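Local coordinates for protein cycloalternan-forming enzyme (Listeria monocytogenes serovar 1/2a, PDB 5F7U) that belongs to glycosyl hydrolase family 31, joining a TIM-barrel domain to several beta-rich domains and a family 6 carbohydrate-binding module, and binds glycans and magnesium ions, at residues A[401-405]-A[406-410]; A[423-426]-A[427-431]; A[520-523]-A[524-527]; A[372-376]-A[377-381]. The protein carries 1 engineered substitution. All blocks are in the same frame, centred on the assembly; numbering follows the deposited sequence. Where two conformers were deposited one is given.

Interaction 1 (A[401-405]-A[406-410]). With GLC (alpha-D-glucopyranose), chain F.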
loop_
_atom_site.group_PDB
_atom_site.type_symbol
_atom_site.label_atom_id
_atom_site.label_comp_id
_atom_site.label_asym_id
_atom_site.label_seq_id
_atom_site.Cartn_x
_atom_site.Cartn_y
_atom_site.Cartn_z
ATOM N N GLN A 401 -10.454 -6.242 -23.026
ATOM C CA GLN A 401 -10.490 -6.642 -24.423
ATOM C C GLN A 401 -11.744 -6.055 -25.106
ATOM O O GLN A 401 -12.610 -6.773 -25.633
ATOM C CB GLN A 401 -10.407 -8.167 -24.512
ATOM C CG GLN A 401 -9.893 -8.651 -25.852
ATOM C CD GLN A 401 -9.751 -10.151 -25.990
ATOM O OE1 GLN A 401 -9.557 -10.615 -27.107
ATOM N NE2 GLN A 401 -9.882 -10.913 -24.903
ATOM N N TRP A 402 -11.807 -4.724 -25.099
ATOM C CA TRP A 402 -13.007 -3.995 -25.508
ATOM C C TRP A 402 -12.854 -3.271 -26.839
ATOM O O TRP A 402 -13.848 -2.972 -27.503
ATOM C CB TRP A 402 -13.422 -2.984 -24.413
ATOM C CG TRP A 402 -12.499 -1.773 -24.295
ATOM C CD1 TRP A 402 -11.399 -1.654 -23.477
ATOM C CD2 TRP A 402 -12.626 -0.516 -24.987
ATOM N NE1 TRP A 402 -10.829 -0.408 -23.632
ATOM C CE2 TRP A 402 -11.552 0.302 -24.562
ATOM C CE3 TRP A 402 -13.540 -0.004 -25.945
ATOM C CZ2 TRP A 402 -11.367 1.611 -25.038
ATOM C CZ3 TRP A 402 -13.349 1.298 -26.427
ATOM C CH2 TRP A 402 -12.267 2.093 -25.965
ATOM N N SER A 403 -11.618 -2.942 -27.202
ATOM C CA SER A 403 -11.392 -1.996 -28.282
ATOM C C SER A 403 -10.991 -2.661 -29.594
ATOM O O SER A 403 -10.838 -3.880 -29.674
ATOM C CB SER A 403 -10.334 -0.950 -27.862
ATOM O OG SER A 403 -9.028 -1.465 -28.026
ATOM N N ASP A 404 -10.798 -1.832 -30.615
ATOM C CA ASP A 404 -10.260 -2.263 -31.908
ATOM C C ASP A 404 -8.814 -2.794 -31.855
ATOM O O ASP A 404 -8.304 -3.301 -32.856
ATOM C CB ASP A 404 -10.391 -1.108 -32.932
ATOM C CG ASP A 404 -9.563 0.137 -32.560
ATOM O OD1 ASP A 404 -8.835 0.141 -31.539
ATOM O OD2 ASP A 404 -9.631 1.137 -33.310
ATOM N N GLU A 405 -8.156 -2.649 -30.700
ATOM C CA GLU A 405 -6.747 -3.077 -30.500
ATOM C C GLU A 405 -5.798 -2.364 -31.477
ATOM O O GLU A 405 -4.735 -2.895 -31.841
ATOM C CB GLU A 405 -6.606 -4.612 -30.627
ATOM C CG GLU A 405 -7.465 -5.409 -29.635
ATOM C CD GLU A 405 -6.933 -5.328 -28.206
ATOM O OE1 GLU A 405 -5.729 -5.061 -28.029
ATOM O OE2 GLU A 405 -7.714 -5.547 -27.248
ATOM N N GLU A 406 -6.201 -1.161 -31.894
ATOM C CA GLU A 406 -5.395 -0.323 -32.761
ATOM C C GLU A 406 -5.327 1.104 -32.250
ATOM O O GLU A 406 -4.244 1.602 -31.983
ATOM C CB GLU A 406 -5.944 -0.344 -34.188
ATOM C CG GLU A 406 -5.863 -1.695 -34.885
ATOM C CD GLU A 406 -4.443 -2.183 -35.150
ATOM O OE1 GLU A 406 -3.448 -1.455 -34.913
ATOM O OE2 GLU A 406 -4.313 -3.349 -35.595
ATOM N N THR A 407 -6.483 1.758 -32.138
ATOM C CA THR A 407 -6.558 3.123 -31.620
ATOM C C THR A 407 -6.709 3.126 -30.095
ATOM O O THR A 407 -6.343 4.092 -29.432
ATOM C CB THR A 407 -7.767 3.895 -32.186
ATOM O OG1 THR A 407 -8.993 3.306 -31.721
ATOM C CG2 THR A 407 -7.749 3.930 -33.745
ATOM N N TYR A 408 -7.329 2.078 -29.561
ATOM C CA TYR A 408 -7.681 1.984 -28.137
ATOM C C TYR A 408 -8.666 3.054 -27.650
ATOM O O TYR A 408 -8.768 3.299 -26.448
ATOM C CB TYR A 408 -6.423 1.887 -27.242
ATOM C CG TYR A 408 -5.690 0.611 -27.508
ATOM C CD1 TYR A 408 -6.103 -0.580 -26.898
ATOM C CD2 TYR A 408 -4.631 0.575 -28.413
ATOM C CE1 TYR A 408 -5.473 -1.773 -27.175
ATOM C CE2 TYR A 408 -3.985 -0.620 -28.709
ATOM C CZ TYR A 408 -4.414 -1.784 -28.075
ATOM O OH TYR A 408 -3.784 -2.976 -28.367
ATOM N N TYR A 409 -9.380 3.702 -28.575
ATOM C CA TYR A 409 -10.510 4.527 -28.168
ATOM C C TYR A 409 -11.802 4.219 -28.936
ATOM O O TYR A 409 -12.823 4.872 -28.709
ATOM C CB TYR A 409 -10.162 6.030 -28.159
ATOM C CG TYR A 409 -9.807 6.613 -29.504
ATOM C CD1 TYR A 409 -10.806 6.997 -30.395
ATOM C CD2 TYR A 409 -8.467 6.813 -29.871
ATOM C CE1 TYR A 409 -10.486 7.527 -31.639
ATOM C CE2 TYR A 409 -8.135 7.356 -31.112
ATOM C CZ TYR A 409 -9.150 7.710 -31.984
ATOM O OH TYR A 409 -8.863 8.268 -33.217
ATOM N N ILE A 410 -11.752 3.204 -29.804
ATOM C CA ILE A 410 -12.892 2.780 -30.622
ATOM C C ILE A 410 -13.220 1.336 -30.241
ATOM O O ILE A 410 -12.313 0.509 -30.092
ATOM C CB ILE A 410 -12.578 2.897 -32.129
ATOM C CG1 ILE A 410 -12.280 4.365 -32.491
ATOM C CG2 ILE A 410 -13.712 2.328 -33.007
ATOM C CD1 ILE A 410 -11.736 4.574 -33.904
HETATM C C1 GLC F . -3.620 -7.683 -22.839
HETATM C C2 GLC F . -2.647 -7.869 -24.011
HETATM C C3 GLC F . -2.617 -6.629 -24.913
HETATM C C4 GLC F . -4.026 -6.218 -25.338
HETATM C C5 GLC F . -4.866 -6.002 -24.070
HETATM C C6 GLC F . -6.285 -5.510 -24.322
HETATM O O2 GLC F . -1.324 -8.091 -23.517
HETATM O O3 GLC F . -1.810 -6.879 -26.071
HETATM O O4 GLC F . -3.950 -5.018 -26.118
HETATM O O5 GLC F . -4.903 -7.226 -23.308
HETATM O O6 GLC F . -7.040 -6.566 -24.925
HETATM O O HOH W 1 -5.887 -5.314 -34.004
#
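Asp404 and Thr407 meet at about a right angle beyond strand 396-399 of the family 31 TIM barrel, where two ST turns, at Ser403 and Thr407, shape a loop whose ends are joined by Asp404 N donating to Ile410 O. The Asp404 carboxylate illustrates how one acidic group can organise such a loop. Its CG sits between the residue's own backbone N and carbonyl carbon (chi1 63°), which turns the oxygens toward the N-H groups that follow. OD1 accepts three of them: Tyr408 N on the syn lone pair at 3.2 Å, Thr407 N on the syn side but tilted from the plane, and Glu406 N from above it at 3.0 Å. OD2 takes the hydroxyl of Thr407, OG1 lying 2.8 Å away, so bonds to both oxygens fix the group's rotation.

Glu405 and Tyr408 are set differently, carboxylate and ring planes being 88° apart. Glu405 CA lies over a ring face, 4.0 Å from the Tyr408 centroid, in a CH-pi contact, while the bend at chi2 carries OE1 to Tyr408 OH at 2.9 Å. Both residues line a glycan pocket. There alpha-D-glucopyranose donates twice to Glu405, O4 to OE1 and O6 to OE2, each at 2.6 Å.

Interaction 2 (A[423-426]-A[427-431])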
loop_
_atom_site.group_PDB
_atom_site.type_symbol
_atom_site.label_atom_id
_atom_site.label_comp_id
_atom_site.label_asym_id
_atom_site.label_seq_id
_atom_site.Cartn_x
_atom_site.Cartn_y
_atom_site.Cartn_z
ATOM N N GLU A 423 -9.126 14.686 -35.307
ATOM C CA GLU A 423 -10.487 15.115 -34.969
ATOM C C GLU A 423 -11.153 14.015 -34.143
ATOM O O GLU A 423 -10.915 12.821 -34.373
ATOM C CB GLU A 423 -11.300 15.428 -36.245
ATOM C CG GLU A 423 -10.877 16.718 -36.950
ATOM C CD GLU A 423 -11.274 16.804 -38.427
ATOM O OE1 GLU A 423 -12.097 15.992 -38.912
ATOM O OE2 GLU A 423 -10.748 17.708 -39.125
ATOM N N ALA A 424 -11.954 14.422 -33.166
ATOM C CA ALA A 424 -12.587 13.478 -32.243
ATOM C C ALA A 424 -13.885 12.927 -32.811
ATOM O O ALA A 424 -14.557 13.599 -33.613
ATOM C CB ALA A 424 -12.827 14.137 -30.892
ATOM N N PHE A 425 -14.209 11.693 -32.419
ATOM C CA PHE A 425 -15.495 11.070 -32.727
ATOM C C PHE A 425 -16.533 11.352 -31.640
ATOM O O PHE A 425 -16.184 11.604 -30.471
ATOM C CB PHE A 425 -15.342 9.546 -32.865
ATOM C CG PHE A 425 -14.548 9.112 -34.061
ATOM C CD1 PHE A 425 -13.156 8.990 -33.990
ATOM C CD2 PHE A 425 -15.186 8.814 -35.264
ATOM C CE1 PHE A 425 -12.420 8.596 -35.106
ATOM C CE2 PHE A 425 -14.450 8.416 -36.382
ATOM C CZ PHE A 425 -13.066 8.310 -36.302
ATOM N N SER A 426 -17.801 11.313 -32.042
ATOM C CA SER A 426 -18.935 11.253 -31.126
ATOM C C SER A 426 -19.512 9.846 -31.277
ATOM O O SER A 426 -19.083 9.099 -32.184
ATOM C CB SER A 426 -19.978 12.316 -31.494
ATOM O OG SER A 426 -19.416 13.615 -31.466
ATOM N N TYR A 427 -20.462 9.483 -30.397
ATOM C CA TYR A 427 -21.118 8.160 -30.445
ATOM C C TYR A 427 -21.844 7.876 -31.785
ATOM O O TYR A 427 -21.764 6.756 -32.312
ATOM C CB TYR A 427 -22.117 8.030 -29.303
ATOM C CG TYR A 427 -22.612 6.618 -29.044
ATOM C CD1 TYR A 427 -21.808 5.696 -28.374
ATOM C CD2 TYR A 427 -23.895 6.209 -29.453
ATOM C CE1 TYR A 427 -22.258 4.406 -28.116
ATOM C CE2 TYR A 427 -24.348 4.911 -29.209
ATOM C CZ TYR A 427 -23.529 4.023 -28.521
ATOM O OH TYR A 427 -23.934 2.728 -28.261
ATOM N N ASP A 428 -22.522 8.903 -32.304
ATOM C CA ASP A 428 -23.286 8.848 -33.560
ATOM C C ASP A 428 -22.443 8.600 -34.801
ATOM O O ASP A 428 -22.989 8.253 -35.850
ATOM C CB ASP A 428 -24.075 10.150 -33.768
ATOM C CG ASP A 428 -25.213 10.314 -32.781
ATOM O OD1 ASP A 428 -25.520 9.356 -32.034
ATOM O OD2 ASP A 428 -25.804 11.421 -32.739
ATOM N N ASP A 429 -21.129 8.808 -34.697
ATOM C CA ASP A 429 -20.226 8.557 -35.828
ATOM C C ASP A 429 -20.061 7.064 -36.120
ATOM O O ASP A 429 -19.648 6.688 -37.213
ATOM C CB ASP A 429 -18.852 9.204 -35.586
ATOM C CG ASP A 429 -18.870 10.726 -35.741
ATOM O OD1 ASP A 429 -19.601 11.264 -36.613
ATOM O OD2 ASP A 429 -18.126 11.395 -34.996
ATOM N N PHE A 430 -20.373 6.214 -35.141
ATOM C CA PHE A 430 -20.090 4.778 -35.262
ATOM C C PHE A 430 -21.310 3.973 -35.640
ATOM O O PHE A 430 -22.430 4.330 -35.270
ATOM C CB PHE A 430 -19.519 4.250 -33.955
ATOM C CG PHE A 430 -18.238 4.898 -33.558
ATOM C CD1 PHE A 430 -17.040 4.574 -34.213
ATOM C CD2 PHE A 430 -18.214 5.828 -32.517
ATOM C CE1 PHE A 430 -15.841 5.168 -33.831
ATOM C CE2 PHE A 430 -17.016 6.427 -32.131
ATOM C CZ PHE A 430 -15.825 6.086 -32.783
ATOM N N THR A 431 -21.082 2.924 -36.423
ATOM C CA THR A 431 -22.014 1.821 -36.587
ATOM C C THR A 431 -21.432 0.665 -35.763
ATOM O O THR A 431 -20.320 0.192 -36.023
ATOM C CB THR A 431 -22.147 1.427 -38.070
ATOM O OG1 THR A 431 -22.609 2.556 -38.812
ATOM C CG2 THR A 431 -23.124 0.271 -38.270
HETATM O O HOH W 2 -18.008 14.096 -34.074
#
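Tyr427 follows Ser426 directly and begins a 3-10 turn, 427-429. Its CG stands anti to the backbone N (chi1 -166°), which sends the ring away from the preceding residues, and its OH bonds to Lys440 N at the start of helix 439-448. Asp429 points back toward 423-426. Asp429 N donates to Ser426 O at 3.3 Å from well above the carbonyl plane. In return, Asp429 OD2 accepts from Ser426 N at 3.0 Å in a nearly straight bond (173°), approached from above the carboxylate plane. The two bonds run in opposite directions between the same residues and pin the turn at its start. Asp429 CB lies at the edge of the Phe425 ring, 3.7 Å from CD2.

Phe430 N completes the turn by bonding to Tyr427 O. Phe430 CE1 lies over one face of the Phe425 ring, offset toward its rim, and Phe430 CZ is 3.5 Å from Phe425 CB. The two rings are inclined by only 29° but slid apart, centroids 5.0 Å from each other, so overlap is slight. Phe425 also meets Tyr416, a glycan-pocket residue, edge-to-face; the whole is a 3-10 turn in the loop before helix 439-448 of the TIM barrel.

Interaction 3 (A[520-523]-A[524-527])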
loop_
_atom_site.group_PDB
_atom_site.type_symbol
_atom_site.label_atom_id
_atom_site.label_comp_id
_atom_site.label_asym_id
_atom_site.label_seq_id
_atom_site.Cartn_x
_atom_site.Cartn_y
_atom_site.Cartn_z
ATOM N N SER A 520 -9.512 14.222 -25.556
ATOM C CA SER A 520 -10.683 14.562 -26.400
ATOM C C SER A 520 -11.177 13.359 -27.229
ATOM O O SER A 520 -12.374 13.236 -27.515
ATOM C CB SER A 520 -10.419 15.772 -27.316
ATOM O OG SER A 520 -9.570 15.446 -28.409
ATOM N N GLN A 521 -10.251 12.473 -27.598
ATOM C CA GLN A 521 -10.569 11.308 -28.420
ATOM C C GLN A 521 -11.376 10.287 -27.640
ATOM O O GLN A 521 -12.101 9.482 -28.223
ATOM C CB GLN A 521 -9.291 10.646 -28.945
ATOM C CG GLN A 521 -8.442 11.542 -29.836
ATOM C CD GLN A 521 -7.242 10.801 -30.375
ATOM O OE1 GLN A 521 -6.374 10.381 -29.610
ATOM N NE2 GLN A 521 -7.189 10.621 -31.688
ATOM N N ARG A 522 -11.220 10.328 -26.320
ATOM C CA ARG A 522 -11.945 9.462 -25.404
ATOM C C ARG A 522 -13.179 10.110 -24.778
ATOM O O ARG A 522 -13.905 9.427 -24.052
ATOM C CB ARG A 522 -11.019 8.973 -24.266
ATOM C CG ARG A 522 -10.075 7.864 -24.678
ATOM C CD ARG A 522 -8.702 8.404 -25.010
ATOM N NE ARG A 522 -7.782 7.327 -25.391
ATOM C CZ ARG A 522 -6.842 7.443 -26.318
ATOM N NH1 ARG A 522 -6.067 6.395 -26.626
ATOM N NH2 ARG A 522 -6.697 8.594 -26.960
ATOM N N GLU A 523 -13.427 11.397 -25.055
ATOM C CA GLU A 523 -14.536 12.113 -24.404
ATOM C C GLU A 523 -15.877 11.377 -24.518
ATOM O O GLU A 523 -16.590 11.222 -23.517
ATOM C CB GLU A 523 -14.677 13.536 -24.960
ATOM C CG GLU A 523 -15.613 14.413 -24.135
ATOM C CD GLU A 523 -16.127 15.635 -24.884
ATOM O OE1 GLU A 523 -15.363 16.257 -25.646
ATOM O OE2 GLU A 523 -17.312 15.999 -24.716
ATOM N N TYR A 524 -16.217 10.924 -25.732
ATOM C CA TYR A 524 -17.509 10.280 -25.974
ATOM C C TYR A 524 -17.761 9.044 -25.084
ATOM O O TYR A 524 -18.916 8.723 -24.796
ATOM C CB TYR A 524 -17.690 9.949 -27.472
ATOM C CG TYR A 524 -17.079 8.633 -27.890
ATOM C CD1 TYR A 524 -15.699 8.526 -28.129
ATOM C CD2 TYR A 524 -17.880 7.487 -28.062
ATOM C CE1 TYR A 524 -15.132 7.309 -28.506
ATOM C CE2 TYR A 524 -17.316 6.261 -28.447
ATOM C CZ TYR A 524 -15.948 6.183 -28.663
ATOM O OH TYR A 524 -15.379 4.980 -29.039
ATOM N N LEU A 525 -16.684 8.381 -24.638
ATOM C CA LEU A 525 -16.788 7.209 -23.761
ATOM C C LEU A 525 -17.392 7.594 -22.424
ATOM O O LEU A 525 -18.148 6.829 -21.828
ATOM C CB LEU A 525 -15.418 6.527 -23.554
ATOM C CG LEU A 525 -14.730 6.010 -24.841
ATOM C CD1 LEU A 525 -13.264 5.689 -24.569
ATOM C CD2 LEU A 525 -15.441 4.781 -25.414
ATOM N N LEU A 526 -17.074 8.805 -21.990
ATOM C CA LEU A 526 -17.562 9.337 -20.722
ATOM C C LEU A 526 -18.921 10.030 -20.887
ATOM O O LEU A 526 -19.858 9.740 -20.146
ATOM C CB LEU A 526 -16.513 10.279 -20.131
ATOM C CG LEU A 526 -15.259 9.568 -19.586
ATOM C CD1 LEU A 526 -14.053 10.480 -19.666
ATOM C CD2 LEU A 526 -15.451 9.100 -18.159
ATOM N N THR A 527 -19.036 10.910 -21.877
ATOM C CA THR A 527 -20.231 11.745 -21.993
ATOM C C THR A 527 -21.441 10.958 -22.526
ATOM O O THR A 527 -22.570 11.185 -22.072
ATOM C CB THR A 527 -19.972 12.993 -22.857
ATOM O OG1 THR A 527 -19.528 12.588 -24.147
ATOM C CG2 THR A 527 -18.893 13.866 -22.228
HETATM O O HOH W 3 -14.751 11.820 -28.111
#
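The opening turn of the short helix 523-527, which follows helix 512-520, brings Glu523 to Thr527 and offers a compact example of how a helix starts. Glu523 O is the acceptor on which the turn is built. Thr527 N reaches it at 3.0 Å in the carbonyl plane, the alpha-helical bond, whereas Leu526 N comes at 2.9 Å from above that plane. One step earlier, Leu525 N donates to Arg522 O at 3.0 Å, also from above the carbonyl plane. The Thr527 hydroxyl adds a weak bond to Glu523 O. On this exposed flank the Glu523 and Thr527 side chains cross, with Glu523 OE2 3.6 Å from Thr527 CG2.

The other flank is buried. Arg522 and Leu525 run side by side in the same direction, Arg522 CG touching Leu525 CD1 at 3.9 Å. With chi1 at 85° the Tyr524 ring folds back over its own main chain, its CD1 edge toward Gln521 O at 3.7 Å, and Leu525 CG lies over a face. A water links Ser520 O and Tyr524 N, donating to the first and accepting from the second, with Tyr524 N at 2.9 Å.

Around this turn, Arg522 NE bonds to Gln457 at the end of strand 452-457, and the guanidinium makes a cation-pi contact with Trp518 of helix 512-520. On another side Leu526 packs against Phe573 and Ile577 of helix 555-577.

Interaction 4 (A[372-376]-A[377-381]). With MG (magnesium ion), chain J; GLC (alpha-D-glucopyranose), chain F.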
loop_
_atom_site.group_PDB
_atom_site.type_symbol
_atom_site.label_atom_id
_atom_site.label_comp_id
_atom_site.label_asym_id
_atom_site.label_seq_id
_atom_site.Cartn_x
_atom_site.Cartn_y
_atom_site.Cartn_z
ATOM N N ASN A 372 -9.543 -10.699 -18.613
ATOM C CA ASN A 372 -9.126 -10.302 -19.949
ATOM C C ASN A 372 -9.946 -11.000 -21.037
ATOM O O ASN A 372 -10.141 -10.431 -22.116
ATOM C CB ASN A 372 -7.630 -10.546 -20.165
ATOM C CG ASN A 372 -7.127 -9.918 -21.443
ATOM O OD1 ASN A 372 -6.956 -10.613 -22.464
ATOM N ND2 ASN A 372 -6.917 -8.600 -21.419
ATOM N N GLU A 373 -10.424 -12.214 -20.756
ATOM C CA GLU A 373 -11.213 -12.979 -21.739
ATOM C C GLU A 373 -12.597 -12.407 -22.106
ATOM O O GLU A 373 -13.198 -12.839 -23.102
ATOM C CB GLU A 373 -11.339 -14.447 -21.323
ATOM C CG GLU A 373 -12.209 -14.695 -20.097
ATOM C CD GLU A 373 -12.057 -16.115 -19.571
ATOM O OE1 GLU A 373 -10.977 -16.459 -19.024
ATOM O OE2 GLU A 373 -13.040 -16.894 -19.698
ATOM N N TRP A 374 -13.103 -11.478 -21.291
ATOM C CA TRP A 374 -14.381 -10.828 -21.583
ATOM C C TRP A 374 -14.175 -9.868 -22.747
ATOM O O TRP A 374 -13.501 -8.831 -22.610
ATOM C CB TRP A 374 -14.894 -10.085 -20.351
ATOM C CG TRP A 374 -15.212 -10.988 -19.196
ATOM C CD1 TRP A 374 -15.411 -12.356 -19.226
ATOM C CD2 TRP A 374 -15.391 -10.584 -17.840
ATOM N NE1 TRP A 374 -15.687 -12.816 -17.949
ATOM C CE2 TRP A 374 -15.700 -11.751 -17.090
ATOM C CE3 TRP A 374 -15.315 -9.345 -17.175
ATOM C CZ2 TRP A 374 -15.905 -11.719 -15.702
ATOM C CZ3 TRP A 374 -15.545 -9.318 -15.784
ATOM C CH2 TRP A 374 -15.832 -10.492 -15.079
ATOM N N ASP A 375 -14.712 -10.236 -23.907
ATOM C CA ASP A 375 -14.403 -9.493 -25.128
ATOM C C ASP A 375 -15.603 -9.242 -26.016
ATOM O O ASP A 375 -15.441 -8.890 -27.189
ATOM C CB ASP A 375 -13.296 -10.209 -25.939
ATOM C CG ASP A 375 -13.788 -11.502 -26.604
ATOM O OD1 ASP A 375 -14.638 -12.223 -26.021
ATOM O OD2 ASP A 375 -13.290 -11.813 -27.713
ATOM N N ARG A 376 -16.798 -9.436 -25.470
ATOM C CA ARG A 376 -18.027 -9.223 -26.235
ATOM C C ARG A 376 -19.188 -9.005 -25.287
ATOM O O ARG A 376 -19.100 -9.325 -24.103
ATOM C CB ARG A 376 -18.300 -10.410 -27.178
ATOM C CG ARG A 376 -18.430 -11.766 -26.478
ATOM C CD ARG A 376 -18.230 -12.898 -27.492
ATOM N NE ARG A 376 -16.803 -13.113 -27.751
ATOM C CZ ARG A 376 -16.290 -13.674 -28.846
ATOM N NH1 ARG A 376 -17.072 -14.073 -29.850
ATOM N NH2 ARG A 376 -14.975 -13.815 -28.955
ATOM N N GLU A 377 -20.278 -8.466 -25.819
ATOM C CA GLU A 377 -21.466 -8.204 -25.013
ATOM C C GLU A 377 -21.981 -9.431 -24.274
ATOM O O GLU A 377 -22.365 -9.326 -23.111
ATOM C CB GLU A 377 -22.557 -7.633 -25.904
ATOM C CG GLU A 377 -22.382 -6.142 -26.030
ATOM C CD GLU A 377 -23.095 -5.528 -27.223
ATOM O OE1 GLU A 377 -23.574 -6.244 -28.142
ATOM O OE2 GLU A 377 -23.118 -4.287 -27.241
ATOM N N SER A 378 -21.981 -10.592 -24.927
ATOM C CA SER A 378 -22.497 -11.796 -24.261
ATOM C C SER A 378 -21.627 -12.213 -23.083
ATOM O O SER A 378 -22.136 -12.811 -22.138
ATOM C CB SER A 378 -22.677 -12.962 -25.223
ATOM O OG SER A 378 -21.498 -13.252 -25.955
ATOM N N ASP A 379 -20.329 -11.892 -23.137
ATOM C CA ASP A 379 -19.438 -12.148 -21.982
ATOM C C ASP A 379 -19.827 -11.257 -20.809
ATOM O O ASP A 379 -19.822 -11.701 -19.646
ATOM C CB ASP A 379 -17.942 -11.889 -22.311
ATOM C CG ASP A 379 -17.292 -13.000 -23.170
ATOM O OD1 ASP A 379 -17.878 -14.092 -23.304
ATOM O OD2 ASP A 379 -16.175 -12.792 -23.703
ATOM N N VAL A 380 -20.130 -9.991 -21.103
ATOM C CA VAL A 380 -20.531 -9.030 -20.063
ATOM C C VAL A 380 -21.884 -9.474 -19.468
ATOM O O VAL A 380 -22.011 -9.541 -18.243
ATOM C CB VAL A 380 -20.580 -7.579 -20.589
ATOM C CG1 VAL A 380 -21.190 -6.630 -19.553
ATOM C CG2 VAL A 380 -19.183 -7.094 -20.956
ATOM N N SER A 381 -22.860 -9.788 -20.324
ATOM C CA SER A 381 -24.161 -10.295 -19.850
ATOM C C SER A 381 -24.014 -11.527 -18.967
ATOM O O SER A 381 -24.663 -11.620 -17.920
ATOM C CB SER A 381 -25.094 -10.591 -21.017
ATOM O OG SER A 381 -25.301 -9.388 -21.717
HETATM MG MG MG J . -14.468 -13.863 -24.576
HETATM C C1 GLC F . -3.620 -7.683 -22.839
HETATM C C2 GLC F . -2.647 -7.869 -24.011
HETATM C C3 GLC F . -2.617 -6.629 -24.913
HETATM C C4 GLC F . -4.026 -6.218 -25.338
HETATM C C5 GLC F . -4.866 -6.002 -24.070
HETATM C C6 GLC F . -6.285 -5.510 -24.322
HETATM O O2 GLC F . -1.324 -8.091 -23.517
HETATM O O3 GLC F . -1.810 -6.879 -26.071
HETATM O O4 GLC F . -3.950 -5.018 -26.118
HETATM O O5 GLC F . -4.903 -7.226 -23.308
HETATM O O6 GLC F . -7.040 -6.566 -24.925
HETATM O O HOH W 4 -15.815 -15.079 -25.799
HETATM O O HOH W 5 -14.867 -15.482 -22.953
HETATM O O HOH W 6 -12.398 -14.402 -25.487
#
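Asp375 and Asp379 each place one carboxylate oxygen on a magnesium ion where the loop after strand 367-369 enters helix 377-389. The tight half of the contact lies on the protein side of the metal. Asp375 OD1, Asp379 OD2 and the carbonyl Glu373 O each stand 2.2 Å from the ion, occupying one face of an octahedron. Asp379 OD2 has a further task: its anti lone pair accepts from Asp375 N at 3.0 Å, tying the helix to the loop. Arg376, at the N-cap position, approaches Asp375 with its chain bent at chi3 (80°). Arg376 NE reaches Asp375 OD1 in the guanidinium plane and NH2 reaches Asp375 OD2 somewhat tilted from it, each at 2.9 Å, together a side-on salt bridge. The Arg376 carbonyl O accepts from Val380 N, starting the helix.

The other face of the octahedron is the water side: three waters complete the coordination, each opposite a protein oxygen. Nearby, the exposed Ser378 lays OG beside Arg376 CG at 3.4 Å. At the other end of the loop, Asn372 ND2 donates to O5 of alpha-D-glucopyranose at 3.1 Å.

Asp375 OD1 and Asp379 OD2 are only 2.8 Å apart, a separation that two carboxylates would ordinarily resist. The magnesium ion probably offsets that repulsion, with Arg376 adding positive charge, so loop and helix start are joined through a metal that keeps half its ligands as water.

How the interactions relate
All four contacts belong to the TIM-barrel domain and follow one another along the chain as interactions 4, 1, 2 and 3. Interactions 4 and 1 lie in the loops after neighbouring parallel strands, 367-369 and 396-399; their centres are 14 Å apart, Gln401 NE2 bonds to Asn372 O, and both reach the same alpha-D-glucopyranose. Interaction 2 comes further along the loop of interaction 1, its phenylalanines packing on Tyr409 and Ile410. Interaction 3, distant in sequence, closes against both, its Tyr524 meeting Phe430 and bonding to Tyr409 O. Interaction 4 touches neither 2 nor 3, so 401-410 lies between the magnesium-binding loop and the packed rings of Phe425, Phe430 and Tyr524.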